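Local coordinates for protein piwi (PDB 6KR6) that binds piRNAs of 24 to 30 nucleotides and, in complex with them, represses transposable elements, at residues W79-Y84 with G151-A156; H85-P90 with D116-F121; G100-H105 with Y143-K148. All coordinates share one frame; numbering follows the deposited sequence.

In the fold
All three interactions build the N-terminal domain and share one five-stranded antiparallel sheet, in which strand 82-88 lies between strands 119-122 and 142-152. Interaction 1 pairs the beginning of strand 82-88 with the end of strand 142-152; interaction 2 joins its later half to strand 119-122, the neighbour on the other side, and their centres are about 17 Å apart. A zinc ion held by His83, His85 and Gln119 ties these two together. Interaction 3 lays helix 95-103 on the sheet, its centre about 7 Å from that of interaction 2 and about 21 Å from that of interaction 1. Even interaction 1 is about 36 Å, nearest atom, from the bound nucleic acid.

Interaction 1: W79-Y84 with G151-A156; sequences WRIVHY and GFISCA. With HG (mercury (II) ion), chain J; ZN (zinc ion), chain L.
His83 and Gly151 form an antiparallel hydrogen-bonded pair, the tight part of this contact. His83 N donates to Gly151 O over 2.9 Å, almost straight at 178°, and Gly151 N returns a bond to His83 O at 3.0 Å. Glycine suits position 151 because, at its backbone angles, a CB would press on the carbonyl oxygen of the preceding residue. Two residues on, beyond the Val82-Phe152 pair, Ile81 O accepts from Ile153 N at 3.1 Å. The two isoleucines lie side by side pointing the same way, with Ile81 CG2 against Ile153 CD1 at 3.7 Å, and both are buried; Phe160 and Val163 of helix 158-172 also touch Ile153.

Solvent begins at Phe152 and Arg80. Val82 is buried, but the phenyl ring that its CG2 meets at Phe152 CE1 (3.8 Å) is exposed. Arg80 crosses Phe152 at about a right angle; its bent chain brings NH2 to 3.8 Å from Phe152 CB, a van der Waals touch of the guanidinium at the exposed margin. Farther out, Cys155 binds a mercury ion through SG and O, together with Gln210.

With CG anti to the backbone N (chi1 175°), the His83 ring starts out beside the carbonyl carbon; it binds zinc through NE2 at 2.0 Å, while ND1 is hydrogen-bonded to Leu120 O. The arrangement is that of neighbouring antiparallel strands at a sheet end, one carrying a ligand of a zinc site.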
ATOM      1  N   TRP A  79      23.530 -25.052 -15.052  1.00149.41           N
ATOM      2  CA  TRP A  79      23.628 -23.701 -15.594  1.00141.38           C
ATOM      3  C   TRP A  79      24.129 -22.775 -14.499  1.00139.31           C
ATOM      4  O   TRP A  79      23.464 -22.610 -13.471  1.00137.51           O
ATOM      5  CB  TRP A  79      22.272 -23.230 -16.130  1.00138.30           C
ATOM      6  CG  TRP A  79      22.286 -21.865 -16.738  1.00129.87           C
ATOM      7  CD1 TRP A  79      22.522 -21.550 -18.045  1.00124.31           C
ATOM      8  CD2 TRP A  79      22.039 -20.625 -16.065  1.00128.52           C
ATOM      9  NE1 TRP A  79      22.444 -20.191 -18.226  1.00119.03           N
ATOM     10  CE2 TRP A  79      22.149 -19.600 -17.026  1.00122.26           C
ATOM     11  CE3 TRP A  79      21.741 -20.281 -14.743  1.00128.91           C
ATOM     12  CZ2 TRP A  79      21.971 -18.257 -16.706  1.00115.40           C
ATOM     13  CZ3 TRP A  79      21.564 -18.947 -14.428  1.00125.23           C
ATOM     14  CH2 TRP A  79      21.678 -17.952 -15.405  1.00119.76           C
ATOM     15  N   ARG A  80      25.301 -22.179 -14.715  1.00138.14           N
ATOM     16  CA  ARG A  80      25.921 -21.300 -13.733  1.00133.00           C
ATOM     17  C   ARG A  80      26.455 -20.059 -14.436  1.00127.56           C
ATOM     18  O   ARG A  80      26.636 -20.039 -15.656  1.00121.81           O
ATOM     19  CB  ARG A  80      27.050 -22.010 -12.975  1.00132.08           C
ATOM     20  CG  ARG A  80      26.641 -23.324 -12.326  1.00134.44           C
ATOM     21  CD  ARG A  80      25.757 -23.099 -11.110  1.00135.23           C
ATOM     22  NE  ARG A  80      26.450 -22.339 -10.074  1.00133.54           N
ATOM     23  CZ  ARG A  80      27.340 -22.860  -9.236  1.00134.07           C
ATOM     24  NH1 ARG A  80      27.654 -24.147  -9.313  1.00138.27           N
ATOM     25  NH2 ARG A  80      27.922 -22.094  -8.323  1.00134.44           N
ATOM     26  N   ILE A  81      26.714 -19.020 -13.647  1.00131.70           N
ATOM     27  CA  ILE A  81      27.196 -17.739 -14.149  1.00128.96           C
ATOM     28  C   ILE A  81      28.662 -17.583 -13.769  1.00122.62           C
ATOM     29  O   ILE A  81      29.025 -17.729 -12.596  1.00120.14           O
ATOM     30  CB  ILE A  81      26.357 -16.568 -13.607  1.00127.62           C
ATOM     31  CG1 ILE A  81      24.966 -16.592 -14.235  1.00126.93           C
ATOM     32  CG2 ILE A  81      27.044 -15.242 -13.884  1.00119.25           C
ATOM     33  CD1 ILE A  81      24.990 -16.690 -15.747  1.00120.05           C
ATOM     34  N   VAL A  82      29.496 -17.278 -14.760  1.00120.61           N
ATOM     35  CA  VAL A  82      30.937 -17.157 -14.572  1.00113.18           C
ATOM     36  C   VAL A  82      31.310 -15.682 -14.573  1.00109.75           C
ATOM     37  O   VAL A  82      30.922 -14.933 -15.481  1.00107.22           O
ATOM     38  CB  VAL A  82      31.708 -17.922 -15.662  1.00117.26           C
ATOM     39  CG1 VAL A  82      33.127 -18.192 -15.206  1.00114.84           C
ATOM     40  CG2 VAL A  82      30.996 -19.220 -16.003  1.00119.78           C
ATOM     41  N   HIS A  83      32.061 -15.267 -13.554  1.00108.15           N
ATOM     42  CA  HIS A  83      32.500 -13.891 -13.384  1.00105.05           C
ATOM     43  C   HIS A  83      34.013 -13.815 -13.534  1.00105.16           C
ATOM     44  O   HIS A  83      34.747 -14.571 -12.879  1.00103.21           O
ATOM     45  CB  HIS A  83      32.079 -13.345 -12.017  1.00103.08           C
ATOM     46  CG  HIS A  83      32.604 -11.973 -11.723  1.00 97.21           C
ATOM     47  ND1 HIS A  83      32.634 -10.969 -12.665  1.00100.60           N
ATOM     48  CD2 HIS A  83      33.115 -11.439 -10.588  1.00 92.72           C
ATOM     49  CE1 HIS A  83      33.143  -9.876 -12.125  1.00 99.27           C
ATOM     50  NE2 HIS A  83      33.442 -10.134 -10.865  1.00 95.92           N
ATOM     51  N   TYR A  84      34.459 -12.904 -14.399  1.00101.48           N
ATOM     52  CA  TYR A  84      35.860 -12.612 -14.651  1.00105.49           C
ATOM     53  C   TYR A  84      36.137 -11.132 -14.409  1.00102.85           C
ATOM     54  O   TYR A  84      35.236 -10.287 -14.471  1.00101.62           O
ATOM     55  CB  TYR A  84      36.268 -12.943 -16.098  1.00108.32           C
ATOM     56  CG  TYR A  84      35.916 -14.324 -16.602  1.00111.28           C
ATOM     57  CD1 TYR A  84      36.878 -15.323 -16.681  1.00110.42           C
ATOM     58  CD2 TYR A  84      34.630 -14.619 -17.037  1.00113.62           C
ATOM     59  CE1 TYR A  84      36.563 -16.581 -17.158  1.00114.38           C
ATOM     60  CE2 TYR A  84      34.308 -15.873 -17.514  1.00114.32           C
ATOM     61  CZ  TYR A  84      35.278 -16.850 -17.572  1.00113.96           C
ATOM     62  OH  TYR A  84      34.959 -18.101 -18.046  1.00116.82           O
ATOM     63  N   GLY A 151      35.310 -16.299 -10.491  1.00111.12           N
ATOM     64  CA  GLY A 151      34.612 -17.442  -9.924  1.00113.15           C
ATOM     65  C   GLY A 151      33.220 -17.622 -10.496  1.00112.46           C
ATOM     66  O   GLY A 151      32.926 -17.184 -11.607  1.00113.86           O
ATOM     67  N   PHE A 152      32.386 -18.315  -9.724  1.00115.32           N
ATOM     68  CA  PHE A 152      30.979 -18.513 -10.036  1.00113.62           C
ATOM     69  C   PHE A 152      30.130 -17.726  -9.049  1.00113.12           C
ATOM     70  O   PHE A 152      30.469 -17.628  -7.866  1.00112.37           O
ATOM     71  CB  PHE A 152      30.584 -19.992  -9.969  1.00113.07           C
ATOM     72  CG  PHE A 152      31.280 -20.860 -10.975  1.00112.85           C
ATOM     73  CD1 PHE A 152      30.840 -20.911 -12.288  1.00110.60           C
ATOM     74  CD2 PHE A 152      32.359 -21.645 -10.604  1.00117.30           C
ATOM     75  CE1 PHE A 152      31.474 -21.717 -13.215  1.00115.39           C
ATOM     76  CE2 PHE A 152      32.997 -22.452 -11.526  1.00119.89           C
ATOM     77  CZ  PHE A 152      32.554 -22.489 -12.833  1.00115.46           C
ATOM     78  N   ILE A 153      29.026 -17.172  -9.535  1.00117.03           N
ATOM     79  CA  ILE A 153      28.091 -16.469  -8.664  1.00124.87           C
ATOM     80  C   ILE A 153      27.221 -17.501  -7.962  1.00129.87           C
ATOM     81  O   ILE A 153      26.488 -18.254  -8.611  1.00130.15           O
ATOM     82  CB  ILE A 153      27.238 -15.467  -9.451  1.00122.55           C
ATOM     83  CG1 ILE A 153      28.128 -14.453 -10.168  1.00117.35           C
ATOM     84  CG2 ILE A 153      26.276 -14.755  -8.517  1.00125.76           C
ATOM     85  CD1 ILE A 153      27.361 -13.308 -10.788  1.00116.39           C
ATOM     86  N   SER A 154      27.305 -17.541  -6.636  1.00130.39           N
ATOM     87  CA  SER A 154      26.506 -18.480  -5.867  1.00133.54           C
ATOM     88  C   SER A 154      25.023 -18.134  -5.977  1.00136.10           C
ATOM     89  O   SER A 154      24.639 -16.996  -6.260  1.00131.52           O
ATOM     90  CB  SER A 154      26.938 -18.477  -4.401  1.00137.09           C
ATOM     91  OG  SER A 154      26.722 -17.205  -3.813  1.00137.71           O
ATOM     92  N   CYS A 155      24.184 -19.146  -5.751  1.00141.14           N
ATOM     93  CA  CYS A 155      22.742 -18.936  -5.787  1.00136.22           C
ATOM     94  C   CYS A 155      22.265 -18.032  -4.657  1.00138.42           C
ATOM     95  O   CYS A 155      21.156 -17.492  -4.738  1.00139.42           O
ATOM     96  CB  CYS A 155      22.015 -20.281  -5.729  1.00138.26           C
ATOM     97  SG  CYS A 155      20.555 -20.405  -6.791  1.00147.99           S
ATOM     98  N   ALA A 156      23.078 -17.851  -3.616  1.00137.75           N
ATOM     99  CA  ALA A 156      22.708 -17.017  -2.481  1.00133.30           C
ATOM    100  C   ALA A 156      23.199 -15.581  -2.604  1.00127.48           C
ATOM    101  O   ALA A 156      22.667 -14.701  -1.918  1.00119.85           O
ATOM    102  CB  ALA A 156      23.247 -17.624  -1.181  1.00139.45           C
TER
HETATM  103 HG    HG J 908      19.614 -19.871  -4.275  0.59169.20          HG
HETATM  104 ZN    ZN L 910      34.514  -8.886  -9.661  0.98 99.24          ZN

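Interaction 2: H85-P90 with D116-F121; sequences HVEFEP and DGLQLF. With ZN (zinc ion), chain L.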
ATOM      1  N   HIS A  85      37.406 -10.828 -14.153  1.00 99.74           N
ATOM      2  CA  HIS A  85      37.915  -9.462 -14.161  1.00 98.97           C
ATOM      3  C   HIS A  85      38.821  -9.296 -15.372  1.00102.66           C
ATOM      4  O   HIS A  85      39.706 -10.125 -15.608  1.00105.28           O
ATOM      5  CB  HIS A  85      38.669  -9.140 -12.868  1.00 96.41           C
ATOM      6  CG  HIS A  85      37.777  -8.775 -11.722  1.00103.47           C
ATOM      7  ND1 HIS A  85      38.056  -9.124 -10.418  1.00110.49           N
ATOM      8  CD2 HIS A  85      36.614  -8.081 -11.684  1.00100.16           C
ATOM      9  CE1 HIS A  85      37.100  -8.670  -9.627  1.00105.18           C
ATOM     10  NE2 HIS A  85      36.214  -8.031 -10.370  1.00101.29           N
ATOM     11  N   VAL A  86      38.597  -8.231 -16.136  1.00102.44           N
ATOM     12  CA  VAL A  86      39.200  -8.055 -17.451  1.00101.00           C
ATOM     13  C   VAL A  86      40.151  -6.868 -17.417  1.00104.14           C
ATOM     14  O   VAL A  86      39.855  -5.838 -16.800  1.00109.06           O
ATOM     15  CB  VAL A  86      38.113  -7.865 -18.527  1.00102.54           C
ATOM     16  CG1 VAL A  86      38.728  -7.753 -19.905  1.00107.17           C
ATOM     17  CG2 VAL A  86      37.116  -9.011 -18.476  1.00101.98           C
ATOM     18  N   GLU A  87      41.295  -7.012 -18.084  1.00113.83           N
ATOM     19  CA  GLU A  87      42.269  -5.937 -18.191  1.00114.54           C
ATOM     20  C   GLU A  87      43.003  -6.071 -19.517  1.00109.36           C
ATOM     21  O   GLU A  87      43.124  -7.170 -20.068  1.00108.80           O
ATOM     22  CB  GLU A  87      43.250  -5.949 -17.009  1.00118.70           C
ATOM     23  CG  GLU A  87      44.238  -4.784 -16.969  1.00125.62           C
ATOM     24  CD  GLU A  87      43.586  -3.441 -16.665  1.00134.19           C
ATOM     25  OE1 GLU A  87      42.349  -3.381 -16.499  1.00133.29           O
ATOM     26  OE2 GLU A  87      44.324  -2.435 -16.584  1.00133.15           O
ATOM     27  N   PHE A  88      43.487  -4.941 -20.027  1.00113.12           N
ATOM     28  CA  PHE A  88      44.101  -4.857 -21.344  1.00120.01           C
ATOM     29  C   PHE A  88      45.565  -4.463 -21.214  1.00120.74           C
ATOM     30  O   PHE A  88      45.913  -3.594 -20.408  1.00123.02           O
ATOM     31  CB  PHE A  88      43.367  -3.839 -22.220  1.00115.45           C
ATOM     32  CG  PHE A  88      41.888  -4.066 -22.294  1.00108.24           C
ATOM     33  CD1 PHE A  88      41.338  -4.798 -23.329  1.00109.90           C
ATOM     34  CD2 PHE A  88      41.045  -3.551 -21.324  1.00108.98           C
ATOM     35  CE1 PHE A  88      39.976  -5.013 -23.399  1.00112.28           C
ATOM     36  CE2 PHE A  88      39.685  -3.766 -21.388  1.00113.74           C
ATOM     37  CZ  PHE A  88      39.149  -4.494 -22.427  1.00113.03           C
ATOM     38  N   GLU A  89      46.419  -5.110 -22.009  1.00121.90           N
ATOM     39  CA  GLU A  89      47.833  -4.747 -22.015  1.00119.27           C
ATOM     40  C   GLU A  89      48.062  -3.300 -22.441  1.00122.46           C
ATOM     41  O   GLU A  89      48.864  -2.615 -21.781  1.00129.03           O
ATOM     42  CB  GLU A  89      48.620  -5.723 -22.900  1.00114.32           C
ATOM     43  N   PRO A  90      47.423  -2.771 -23.503  1.00120.39           N
ATOM     44  CA  PRO A  90      47.440  -1.320 -23.731  1.00119.50           C
ATOM     45  C   PRO A  90      46.354  -0.651 -22.904  1.00120.72           C
ATOM     46  O   PRO A  90      45.158  -0.833 -23.154  1.00120.87           O
ATOM     47  CB  PRO A  90      47.167  -1.201 -25.240  1.00118.34           C
ATOM     48  CG  PRO A  90      47.218  -2.604 -25.785  1.00121.66           C
ATOM     49  CD  PRO A  90      46.824  -3.472 -24.649  1.00118.40           C
ATOM     50  N   ASP A 116      31.286  -4.321 -17.919  1.00111.73           N
ATOM     51  CA  ASP A 116      31.259  -2.928 -17.488  1.00114.07           C
ATOM     52  C   ASP A 116      32.567  -2.197 -17.770  1.00109.50           C
ATOM     53  O   ASP A 116      32.738  -1.057 -17.328  1.00112.24           O
ATOM     54  CB  ASP A 116      30.918  -2.832 -15.999  1.00116.77           C
ATOM     55  CG  ASP A 116      32.101  -3.151 -15.109  1.00109.39           C
ATOM     56  OD1 ASP A 116      32.918  -4.010 -15.494  1.00105.55           O
ATOM     57  OD2 ASP A 116      32.215  -2.540 -14.025  1.00114.02           O
ATOM     58  N   GLY A 117      33.484  -2.819 -18.506  1.00106.53           N
ATOM     59  CA  GLY A 117      34.830  -2.313 -18.649  1.00106.91           C
ATOM     60  C   GLY A 117      35.826  -2.943 -17.698  1.00111.36           C
ATOM     61  O   GLY A 117      37.036  -2.770 -17.888  1.00116.25           O
ATOM     62  N   LEU A 118      35.347  -3.669 -16.687  1.00107.63           N
ATOM     63  CA  LEU A 118      36.212  -4.357 -15.738  1.00102.36           C
ATOM     64  C   LEU A 118      35.580  -5.683 -15.334  1.00107.28           C
ATOM     65  O   LEU A 118      36.170  -6.748 -15.540  1.00107.46           O
ATOM     66  CB  LEU A 118      36.470  -3.478 -14.512  1.00 96.96           C
ATOM     67  CG  LEU A 118      37.859  -3.566 -13.873  1.00102.65           C
ATOM     68  CD1 LEU A 118      38.094  -4.924 -13.228  1.00100.93           C
ATOM     69  CD2 LEU A 118      38.936  -3.266 -14.903  1.00113.99           C
ATOM     70  N   GLN A 119      34.380  -5.630 -14.756  1.00106.89           N
ATOM     71  CA  GLN A 119      33.653  -6.841 -14.406  1.00102.89           C
ATOM     72  C   GLN A 119      33.007  -7.433 -15.651  1.00 99.40           C
ATOM     73  O   GLN A 119      32.450  -6.708 -16.489  1.00106.69           O
ATOM     74  CB  GLN A 119      32.582  -6.545 -13.354  1.00102.15           C
ATOM     75  CG  GLN A 119      33.019  -5.589 -12.252  1.00104.99           C
ATOM     76  CD  GLN A 119      33.842  -6.254 -11.155  1.00102.63           C
ATOM     77  OE1 GLN A 119      33.935  -7.485 -11.074  1.00102.30           O
ATOM     78  NE2 GLN A 119      34.438  -5.434 -10.294  1.00104.63           N
ATOM     79  N   LEU A 120      33.079  -8.763 -15.763  1.00100.82           N
ATOM     80  CA  LEU A 120      32.521  -9.503 -16.886  1.00108.13           C
ATOM     81  C   LEU A 120      31.722 -10.683 -16.357  1.00100.39           C
ATOM     82  O   LEU A 120      32.230 -11.465 -15.547  1.00 98.67           O
ATOM     83  CB  LEU A 120      33.631  -9.996 -17.822  1.00105.18           C
ATOM     84  CG  LEU A 120      33.271 -11.097 -18.823  1.00103.94           C
ATOM     85  CD1 LEU A 120      32.397 -10.555 -19.945  1.00102.72           C
ATOM     86  CD2 LEU A 120      34.528 -11.751 -19.377  1.00106.08           C
ATOM     87  N   PHE A 121      30.480 -10.807 -16.812  1.00 98.38           N
ATOM     88  CA  PHE A 121      29.620 -11.936 -16.481  1.00101.38           C
ATOM     89  C   PHE A 121      29.227 -12.630 -17.774  1.00107.12           C
ATOM     90  O   PHE A 121      28.673 -11.995 -18.678  1.00106.65           O
ATOM     91  CB  PHE A 121      28.373 -11.486 -15.719  1.00101.15           C
ATOM     92  CG  PHE A 121      28.669 -10.763 -14.441  1.00 94.06           C
ATOM     93  CD1 PHE A 121      29.114 -11.454 -13.326  1.00 99.89           C
ATOM     94  CD2 PHE A 121      28.493  -9.394 -14.349  1.00 97.05           C
ATOM     95  CE1 PHE A 121      29.385 -10.788 -12.145  1.00104.38           C
ATOM     96  CE2 PHE A 121      28.761  -8.723 -13.172  1.00104.26           C
ATOM     97  CZ  PHE A 121      29.208  -9.421 -12.068  1.00104.40           C
TER
HETATM   98 ZN    ZN L 910      34.514  -8.886  -9.661  0.98 99.24          ZN
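His85 and Gln119 form an antiparallel, non-hydrogen-bonded strand pair bridged by a metal, where strand 119-122 begins alongside strand 82-88 in the N-terminal domain. Both side chains leave the same face of the sheet, side by side and pointing the same way. His85 NE2 binds the zinc ion at 2.0 Å and Gln119 OE1 binds it at 2.1 Å; His83 is the third protein ligand. The imidazole and amide planes are turned 69° apart. The bend at chi2 (-81°) places Gln119 CD, the carbon that carries OE1, near the ion, and the neutral amide oxygen can donate a lone pair to the metal alongside the imidazole nitrogens of His83 and His85.

The backbone link lies next to this pair. Val86 N donates to Leu118 O at 2.9 Å, and the same oxygen receives a CA-H...O contact from His85. Before the strand the chain turns sharply. Asp116 OD1 accepts from Leu118 N at 2.7 Å, the donor standing above the carboxylate plane, which makes an Asx turn; Gly117 suits the turn through its positive phi of 96°.

Side chains add packing around the pair. Leu118 sends CD1 to 3.8 Å from His85 CD2, while its CD2 lies 3.8 Å from Glu87 OE1, a carboxylate oxygen that forms a salt bridge with Arg98. On the face opposite His85 and Gln119, Val86 CG2 packs on Leu120 CB at 3.7 Å, two branched apolar residues in a buried layer.

That layer is shared with Phe115 of strand 114-115 and Leu102 of helix 95-103. Along its other edge, strand 82-88 is bonded to strand 142-152, His85 pairing with Lys148 and Glu87 with Ser146.

Interaction 3: G100-H105 with Y143-K148; sequences GVLSNH and YKISIK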
ATOM      1  N   GLY A 100      33.947  -1.922 -26.513  1.00111.80           N
ATOM      2  CA  GLY A 100      34.033  -2.238 -27.934  1.00107.50           C
ATOM      3  C   GLY A 100      35.167  -3.197 -28.257  1.00105.21           C
ATOM      4  O   GLY A 100      35.015  -4.111 -29.079  1.00105.02           O
ATOM      5  N   VAL A 101      36.317  -3.008 -27.606  1.00108.53           N
ATOM      6  CA  VAL A 101      37.474  -3.862 -27.855  1.00105.87           C
ATOM      7  C   VAL A 101      37.170  -5.301 -27.459  1.00109.10           C
ATOM      8  O   VAL A 101      37.553  -6.246 -28.160  1.00110.10           O
ATOM      9  CB  VAL A 101      38.707  -3.309 -27.116  1.00104.56           C
ATOM     10  CG1 VAL A 101      39.765  -4.385 -26.947  1.00 99.22           C
ATOM     11  CG2 VAL A 101      39.277  -2.118 -27.870  1.00103.49           C
ATOM     12  N   LEU A 102      36.469  -5.494 -26.340  1.00107.94           N
ATOM     13  CA  LEU A 102      36.082  -6.849 -25.964  1.00102.92           C
ATOM     14  C   LEU A 102      34.979  -7.375 -26.878  1.00107.06           C
ATOM     15  O   LEU A 102      34.950  -8.569 -27.199  1.00107.30           O
ATOM     16  CB  LEU A 102      35.643  -6.897 -24.498  1.00103.59           C
ATOM     17  CG  LEU A 102      36.209  -8.059 -23.670  1.00105.03           C
ATOM     18  CD1 LEU A 102      35.611  -8.066 -22.276  1.00106.85           C
ATOM     19  CD2 LEU A 102      35.984  -9.404 -24.346  1.00100.41           C
ATOM     20  N   SER A 103      34.068  -6.500 -27.315  1.00107.41           N
ATOM     21  CA  SER A 103      33.031  -6.903 -28.259  1.00106.95           C
ATOM     22  C   SER A 103      33.613  -7.409 -29.569  1.00113.85           C
ATOM     23  O   SER A 103      32.948  -8.172 -30.280  1.00114.68           O
ATOM     24  CB  SER A 103      32.083  -5.733 -28.533  1.00105.18           C
ATOM     25  OG  SER A 103      32.713  -4.751 -29.337  1.00107.72           O
ATOM     26  N   ASN A 104      34.830  -6.977 -29.910  1.00119.42           N
ATOM     27  CA  ASN A 104      35.512  -7.494 -31.096  1.00119.41           C
ATOM     28  C   ASN A 104      35.587  -9.019 -31.129  1.00120.98           C
ATOM     29  O   ASN A 104      35.688  -9.599 -32.214  1.00125.11           O
ATOM     30  CB  ASN A 104      36.928  -6.924 -31.175  1.00110.86           C
ATOM     31  CG  ASN A 104      37.122  -6.008 -32.365  1.00118.95           C
ATOM     32  OD1 ASN A 104      37.213  -4.790 -32.217  1.00112.31           O
ATOM     33  ND2 ASN A 104      37.198  -6.593 -33.554  1.00127.11           N
ATOM     34  N   HIS A 105      35.536  -9.681 -29.973  1.00118.23           N
ATOM     35  CA  HIS A 105      35.733 -11.130 -29.892  1.00119.21           C
ATOM     36  C   HIS A 105      34.393 -11.834 -30.070  1.00122.01           C
ATOM     37  O   HIS A 105      33.566 -11.868 -29.155  1.00113.25           O
ATOM     38  CB  HIS A 105      36.402 -11.506 -28.575  1.00119.66           C
ATOM     39  CG  HIS A 105      37.832 -11.073 -28.491  1.00118.52           C
ATOM     40  ND1 HIS A 105      38.221  -9.762 -28.660  1.00116.63           N
ATOM     41  CD2 HIS A 105      38.969 -11.777 -28.275  1.00121.10           C
ATOM     42  CE1 HIS A 105      39.534  -9.675 -28.545  1.00116.12           C
ATOM     43  NE2 HIS A 105      40.013 -10.884 -28.312  1.00120.64           N
ATOM     44  N   TYR A 143      46.539  -5.389 -29.138  1.00127.02           N
ATOM     45  CA  TYR A 143      46.069  -5.396 -27.763  1.00124.65           C
ATOM     46  C   TYR A 143      46.005  -6.828 -27.250  1.00127.33           C
ATOM     47  O   TYR A 143      45.675  -7.758 -27.999  1.00128.77           O
ATOM     48  CB  TYR A 143      44.698  -4.719 -27.628  1.00122.05           C
ATOM     49  CG  TYR A 143      43.568  -5.374 -28.399  1.00116.71           C
ATOM     50  CD1 TYR A 143      42.900  -6.481 -27.890  1.00114.38           C
ATOM     51  CD2 TYR A 143      43.150  -4.867 -29.620  1.00117.99           C
ATOM     52  CE1 TYR A 143      41.869  -7.077 -28.586  1.00113.13           C
ATOM     53  CE2 TYR A 143      42.115  -5.456 -30.321  1.00114.93           C
ATOM     54  CZ  TYR A 143      41.479  -6.559 -29.799  1.00110.74           C
ATOM     55  OH  TYR A 143      40.448  -7.147 -30.495  1.00115.63           O
ATOM     56  N   LYS A 144      46.336  -6.993 -25.970  1.00124.05           N
ATOM     57  CA  LYS A 144      46.312  -8.281 -25.281  1.00119.46           C
ATOM     58  C   LYS A 144      45.360  -8.162 -24.095  1.00118.18           C
ATOM     59  O   LYS A 144      45.713  -7.589 -23.058  1.00117.62           O
ATOM     60  CB  LYS A 144      47.714  -8.692 -24.838  1.00112.07           C
ATOM     61  N   ILE A 145      44.158  -8.703 -24.252  1.00114.32           N
ATOM     62  CA  ILE A 145      43.144  -8.668 -23.204  1.00108.36           C
ATOM     63  C   ILE A 145      43.403  -9.816 -22.236  1.00110.43           C
ATOM     64  O   ILE A 145      43.416 -10.986 -22.633  1.00113.31           O
ATOM     65  CB  ILE A 145      41.733  -8.761 -23.797  1.00109.16           C
ATOM     66  CG1 ILE A 145      41.570  -7.794 -24.969  1.00110.31           C
ATOM     67  CG2 ILE A 145      40.694  -8.476 -22.740  1.00110.32           C
ATOM     68  CD1 ILE A 145      40.189  -7.827 -25.585  1.00103.78           C
ATOM     69  N   SER A 146      43.602  -9.483 -20.965  1.00107.68           N
ATOM     70  CA  SER A 146      43.839 -10.471 -19.916  1.00112.13           C
ATOM     71  C   SER A 146      42.532 -10.677 -19.157  1.00116.90           C
ATOM     72  O   SER A 146      42.160  -9.863 -18.309  1.00118.00           O
ATOM     73  CB  SER A 146      44.959 -10.014 -18.986  1.00119.65           C
ATOM     74  OG  SER A 146      45.138 -10.926 -17.916  1.00123.45           O
ATOM     75  N   ILE A 147      41.838 -11.771 -19.462  1.00114.87           N
ATOM     76  CA  ILE A 147      40.564 -12.093 -18.827  1.00104.00           C
ATOM     77  C   ILE A 147      40.862 -13.030 -17.660  1.00105.73           C
ATOM     78  O   ILE A 147      41.003 -14.240 -17.840  1.00106.77           O
ATOM     79  CB  ILE A 147      39.580 -12.714 -19.818  1.00 99.11           C
ATOM     80  CG1 ILE A 147      39.286 -11.739 -20.959  1.00 97.46           C
ATOM     81  CG2 ILE A 147      38.294 -13.113 -19.117  1.00112.85           C
ATOM     82  CD1 ILE A 147      38.237 -12.234 -21.939  1.00 92.52           C
ATOM     83  N   LYS A 148      40.957 -12.467 -16.459  1.00106.54           N
ATOM     84  CA  LYS A 148      41.298 -13.233 -15.267  1.00108.82           C
ATOM     85  C   LYS A 148      40.036 -13.810 -14.637  1.00109.53           C
ATOM     86  O   LYS A 148      39.068 -13.084 -14.391  1.00107.07           O
ATOM     87  CB  LYS A 148      42.041 -12.358 -14.258  1.00106.87           C
TER
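Tyr143, at the start of the strand segment, offers one face of its ring to Val101 of the helix. Val101 CG1 sits over the ring centre, 3.8 Å from the centroid and 13° off the normal, a CH-pi contact. With the tyrosine CG between the backbone N and the carbonyl carbon (chi1 62°), the CB-CG bond heads for the helix. At the far end of the ring, His105 comes tip to tip with Tyr143, its CE1 lying in the phenol plane at the edge, 3.5 Å from Tyr143 CE1; the two ring planes are 52° apart and neither covers the other. Tyr143 OH also touches Asn104 CB at 3.6 Å, so the tyrosine hydroxyl reaches the residues that follow Ser103.

Lys144 turns away from the helix, as strand alternation requires, and Ile145 is the next to face it. Its unbranched arm carries CD1 to two partners, Val101 CG1 at 3.7 Å and His105 CE1 at 3.6 Å. A slim aliphatic tip suits a buried spot bounded by a methyl group and an imidazole carbon. Leu102 brushes the same CD1 with its CA.

After Ser146, Ile147 is turned to the helix again, more loosely, with CD1 4.3 Å from Leu102 CD2. The segments are held together by packing alone.

Val86 and Phe88 of strand 82-88 and Val132 of strand 130-135 flank Ile145 within the sheet. A helix laid over one face of an antiparallel sheet, with alternate strand residues turned inward to it, is a two-layer alpha/beta arrangement, here part of the buried core of the Piwi N-terminal domain.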